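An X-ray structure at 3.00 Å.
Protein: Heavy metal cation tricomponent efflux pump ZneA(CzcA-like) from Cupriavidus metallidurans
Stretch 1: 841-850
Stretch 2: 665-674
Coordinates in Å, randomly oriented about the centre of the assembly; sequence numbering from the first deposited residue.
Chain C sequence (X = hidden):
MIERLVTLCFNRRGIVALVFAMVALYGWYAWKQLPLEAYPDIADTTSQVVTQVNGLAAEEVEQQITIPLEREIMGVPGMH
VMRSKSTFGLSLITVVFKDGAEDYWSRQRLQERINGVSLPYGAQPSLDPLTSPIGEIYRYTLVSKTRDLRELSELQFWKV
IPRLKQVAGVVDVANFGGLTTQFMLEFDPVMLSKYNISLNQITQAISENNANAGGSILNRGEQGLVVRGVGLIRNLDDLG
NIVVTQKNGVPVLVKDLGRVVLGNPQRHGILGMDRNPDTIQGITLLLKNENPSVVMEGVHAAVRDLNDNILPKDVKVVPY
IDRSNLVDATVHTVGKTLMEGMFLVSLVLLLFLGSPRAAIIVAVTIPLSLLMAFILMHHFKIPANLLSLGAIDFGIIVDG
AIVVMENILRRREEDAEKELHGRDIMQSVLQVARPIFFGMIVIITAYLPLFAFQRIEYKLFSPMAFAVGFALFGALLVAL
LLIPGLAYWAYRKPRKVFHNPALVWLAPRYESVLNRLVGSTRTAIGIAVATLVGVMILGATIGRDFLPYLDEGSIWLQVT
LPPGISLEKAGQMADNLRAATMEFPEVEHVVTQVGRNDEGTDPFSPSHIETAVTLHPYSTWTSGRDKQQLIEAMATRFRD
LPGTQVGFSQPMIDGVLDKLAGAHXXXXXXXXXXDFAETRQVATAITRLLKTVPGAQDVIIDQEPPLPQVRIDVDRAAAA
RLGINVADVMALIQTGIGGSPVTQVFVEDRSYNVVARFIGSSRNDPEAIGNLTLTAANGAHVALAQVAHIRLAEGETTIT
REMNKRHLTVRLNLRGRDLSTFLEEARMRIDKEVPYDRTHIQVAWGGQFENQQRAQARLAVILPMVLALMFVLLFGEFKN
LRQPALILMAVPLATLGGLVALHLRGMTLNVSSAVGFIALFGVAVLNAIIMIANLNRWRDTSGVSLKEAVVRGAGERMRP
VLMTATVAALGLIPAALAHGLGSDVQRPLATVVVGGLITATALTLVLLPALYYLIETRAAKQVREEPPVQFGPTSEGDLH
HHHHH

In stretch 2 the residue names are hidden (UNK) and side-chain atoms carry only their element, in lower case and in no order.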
# COMPACT_ATOMS: atom_id res chain seq x y z
N ILE C 841 1.41 34.67 -25.49
CA ILE C 841 2.40 34.71 -24.42
C ILE C 841 1.82 35.23 -23.11
O ILE C 841 1.41 36.39 -23.01
CB ILE C 841 3.64 35.53 -24.83
CG1 ILE C 841 4.50 34.73 -25.81
CG2 ILE C 841 4.46 35.91 -23.60
CD1 ILE C 841 5.89 35.29 -25.99
N GLN C 842 1.81 34.37 -22.09
CA GLN C 842 1.28 34.73 -20.78
C GLN C 842 2.41 34.90 -19.77
O GLN C 842 3.50 34.36 -19.95
CB GLN C 842 0.31 33.65 -20.29
CG GLN C 842 -0.80 33.32 -21.27
CD GLN C 842 -1.71 32.20 -20.77
OE1 GLN C 842 -1.35 31.02 -20.83
NE2 GLN C 842 -2.89 32.57 -20.28
N VAL C 843 2.15 35.66 -18.71
CA VAL C 843 3.14 35.90 -17.67
C VAL C 843 2.55 35.74 -16.27
O VAL C 843 1.53 36.36 -15.94
CB VAL C 843 3.77 37.30 -17.81
CG1 VAL C 843 4.55 37.66 -16.56
CG2 VAL C 843 4.67 37.36 -19.03
N ALA C 844 3.19 34.92 -15.44
CA ALA C 844 2.70 34.68 -14.09
C ALA C 844 3.78 34.92 -13.04
O ALA C 844 4.97 34.97 -13.35
CB ALA C 844 2.16 33.27 -13.96
N TRP C 845 3.36 35.09 -11.79
CA TRP C 845 4.29 35.20 -10.66
C TRP C 845 4.27 33.90 -9.87
O TRP C 845 3.25 33.21 -9.83
CB TRP C 845 3.91 36.39 -9.77
CG TRP C 845 4.33 37.70 -10.34
CD1 TRP C 845 3.69 38.41 -11.32
CD2 TRP C 845 5.48 38.47 -9.97
NE1 TRP C 845 4.38 39.57 -11.59
CE2 TRP C 845 5.48 39.63 -10.77
CE3 TRP C 845 6.51 38.28 -9.05
CZ2 TRP C 845 6.48 40.60 -10.67
CZ3 TRP C 845 7.49 39.25 -8.95
CH2 TRP C 845 7.47 40.39 -9.75
N GLY C 846 5.39 33.57 -9.23
CA GLY C 846 5.49 32.34 -8.48
C GLY C 846 6.48 32.41 -7.33
O GLY C 846 7.25 33.37 -7.23
N GLY C 847 6.45 31.41 -6.46
CA GLY C 847 7.34 31.36 -5.32
C GLY C 847 6.61 31.57 -4.00
O GLY C 847 5.56 30.98 -3.77
N GLN C 848 7.18 32.41 -3.14
CA GLN C 848 6.55 32.72 -1.86
C GLN C 848 5.36 33.66 -2.03
O GLN C 848 4.70 34.02 -1.06
CB GLN C 848 7.57 33.29 -0.87
CG GLN C 848 8.55 32.26 -0.33
CD GLN C 848 9.47 32.81 0.74
OE1 GLN C 848 10.15 32.07 1.44
NE2 GLN C 848 9.49 34.13 0.87
N PHE C 849 5.10 34.06 -3.27
CA PHE C 849 3.89 34.79 -3.62
C PHE C 849 2.69 33.89 -3.36
O PHE C 849 1.71 34.29 -2.73
CB PHE C 849 3.94 35.22 -5.09
CG PHE C 849 2.61 35.62 -5.66
CD1 PHE C 849 1.89 34.74 -6.46
CD2 PHE C 849 2.08 36.87 -5.41
CE1 PHE C 849 0.67 35.11 -6.99
CE2 PHE C 849 0.86 37.25 -5.94
CZ PHE C 849 0.15 36.36 -6.73
N GLU C 850 2.77 32.65 -3.86
CA GLU C 850 1.71 31.68 -3.66
C GLU C 850 1.59 31.32 -2.18
O GLU C 850 0.49 31.11 -1.67
CB GLU C 850 1.96 30.42 -4.49
CG GLU C 850 0.98 29.29 -4.21
CD GLU C 850 0.94 28.25 -5.31
OE1 GLU C 850 0.98 27.04 -4.99
OE2 GLU C 850 0.86 28.64 -6.49
N UNK C 665 15.03 30.29 -6.26
CA UNK C 665 14.88 31.66 -5.78
C UNK C 665 13.55 31.85 -5.07
O UNK C 665 12.61 31.07 -5.27
c UNK C 665 15.01 32.66 -6.93
o UNK C 665 13.94 32.52 -7.85
N UNK C 666 13.47 32.88 -4.23
CA UNK C 666 12.27 33.15 -3.44
C UNK C 666 11.08 33.46 -4.35
O UNK C 666 9.97 32.98 -4.13
o UNK C 666 14.51 33.26 -1.82
c UNK C 666 12.50 34.35 -2.51
c UNK C 666 13.88 34.34 -1.88
o UNK C 666 14.34 35.41 -1.45
N UNK C 667 11.35 34.25 -5.38
CA UNK C 667 10.32 34.69 -6.31
C UNK C 667 10.71 34.34 -7.74
O UNK C 667 11.89 34.33 -8.07
c UNK C 667 9.54 36.76 -4.90
c UNK C 667 8.04 36.57 -4.89
c UNK C 667 9.90 38.22 -4.71
c UNK C 667 10.13 36.21 -6.20
N UNK C 668 9.72 34.05 -8.58
CA UNK C 668 9.99 33.90 -10.00
C UNK C 668 8.90 34.58 -10.80
O UNK C 668 7.80 34.82 -10.30
c UNK C 668 10.06 32.42 -10.46
c UNK C 668 11.22 31.69 -9.79
c UNK C 668 8.74 31.71 -10.22
N UNK C 669 9.22 34.89 -12.05
CA UNK C 669 8.23 35.36 -13.01
C UNK C 669 8.32 34.51 -14.27
O UNK C 669 9.31 34.55 -15.00
c UNK C 669 8.25 37.71 -12.15
c UNK C 669 7.45 37.25 -14.46
c UNK C 669 8.43 36.84 -13.37
N UNK C 670 7.27 33.73 -14.53
CA UNK C 670 7.28 32.79 -15.63
C UNK C 670 6.64 33.38 -16.89
O UNK C 670 5.46 33.73 -16.89
n UNK C 670 5.43 30.39 -11.31
c UNK C 670 6.57 31.50 -15.21
c UNK C 670 5.13 30.02 -12.72
c UNK C 670 7.18 30.83 -13.99
c UNK C 670 6.37 29.62 -13.53
N UNK C 671 7.44 33.50 -17.95
CA UNK C 671 6.99 34.00 -19.25
C UNK C 671 6.73 32.85 -20.22
O UNK C 671 7.67 32.26 -20.76
c UNK C 671 8.18 36.20 -19.01
c UNK C 671 8.03 34.96 -19.87
c UNK C 671 7.64 35.34 -21.29
N UNK C 672 5.46 32.54 -20.44
CA UNK C 672 5.08 31.36 -21.20
C UNK C 672 4.99 31.64 -22.68
O UNK C 672 4.79 32.78 -23.09
c UNK C 672 3.58 31.33 -18.22
o UNK C 672 3.75 29.19 -15.28
c UNK C 672 3.73 30.41 -19.25
c UNK C 672 3.74 29.60 -16.59
c UNK C 672 3.89 29.07 -18.91
c UNK C 672 3.73 30.84 -20.69
c UNK C 672 3.90 28.67 -17.59
c UNK C 672 3.58 30.94 -16.90
N UNK C 673 5.14 30.60 -23.50
CA UNK C 673 5.00 30.75 -24.94
C UNK C 673 5.83 29.75 -25.72
O UNK C 673 6.93 29.38 -25.29
N UNK C 674 5.32 29.32 -26.87
CA UNK C 674 5.96 28.26 -27.64
C UNK C 674 7.12 28.74 -28.50
O UNK C 674 7.75 27.95 -29.21
c UNK C 674 4.93 27.51 -28.49
o UNK C 674 5.32 25.17 -28.17
n UNK C 674 5.95 26.06 -30.13
c UNK C 674 5.42 26.14 -28.92

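Position 665 carries one carbon and then one oxygen, both out of reach of stretch 1. This is serine, S665, and its OG turns back along its own stretch to donate a hydrogen bond to the backbone O of 667, 2.7 Å away.

Position 666 has two carbons, the second bearing two oxygens: a carboxylate on a short stem, hence aspartate, D666. Its backbone does the work here, for Q848 N donates to D666 O at 3.0 Å. The carboxylate is hydrogen-bonded elsewhere in the structure.

At 667 four carbons fork at the second, and one tip lies against F849: leucine, L667. That tip, CD2, is 4.3 Å from F849 CB, so a branched apolar chain reaches F849, beyond the end of the partner strand.

Position 668 has one carbon carrying two more, one tip coming near the G847 backbone: the pattern of valine, V668. Its CG2 lies 4.4 Å from G847 N. A short beta-branched side chain suits an extended strand, and this one sits beside G846, which has no side chain of its own; a CB there would lie a tight 3.0 Å from V668 CG2.

The same three-carbon fork at 669, one tip over the W845 ring and the other against V843, gives V669. Its CG2 stands 3.4 Å from the centroid of the six-membered ring of W845, almost exactly on the ring normal, in a CH-pi contact; its CG1 meets V843 CG1 at 3.6 Å. A compact branched side chain thus serves two neighbours.

Position 670 shows four carbons in a row ending in nitrogen, the nitrogen beside G846: lysine, K670. The chain bends so that NZ comes 3.4 Å from G846 CA, over a place left open by the absent side chain; a CB on G846 would lie 2.1 Å from that nitrogen.

A third fork of three carbons, at 671, with its tips against V843 and I841, is V671. Its CG2 packs 3.7 Å from V843 CG2, and its CG1 lies 4.0 Å from I841 CG2, extending the apolar face.

At 672 one carbon leads to a six-carbon ring bearing an oxygen, the ring edge beside A844: tyrosine, Y672. A844 CB lies 4.0 Å from CE2, while OH is hydrogen-bonded elsewhere in the structure.

Position 673 has no side-chain atoms, with CA near I841, and is glycine, G673. Its backbone angles call for glycine, and a CB would clash with I841 CG1 at 2.7 Å.

Position 674 has two carbons, the second with one oxygen and one nitrogen: an amide, asparagine N674, making no contact with stretch 1.

The contact is an antiparallel strand pair. A844 and K670 exchange hydrogen bonds through N and O, as do G846 and V668, each 2.9 Å between N and O; Y672 N to Q842 O, at 2.7 Å, extends the ladder. V843, W845, V669 and V671 pack on one face, while small A844 and G846 leave room for tyrosine and lysine.

Stretch 2, residues 665-674: SDLVVKVYGN
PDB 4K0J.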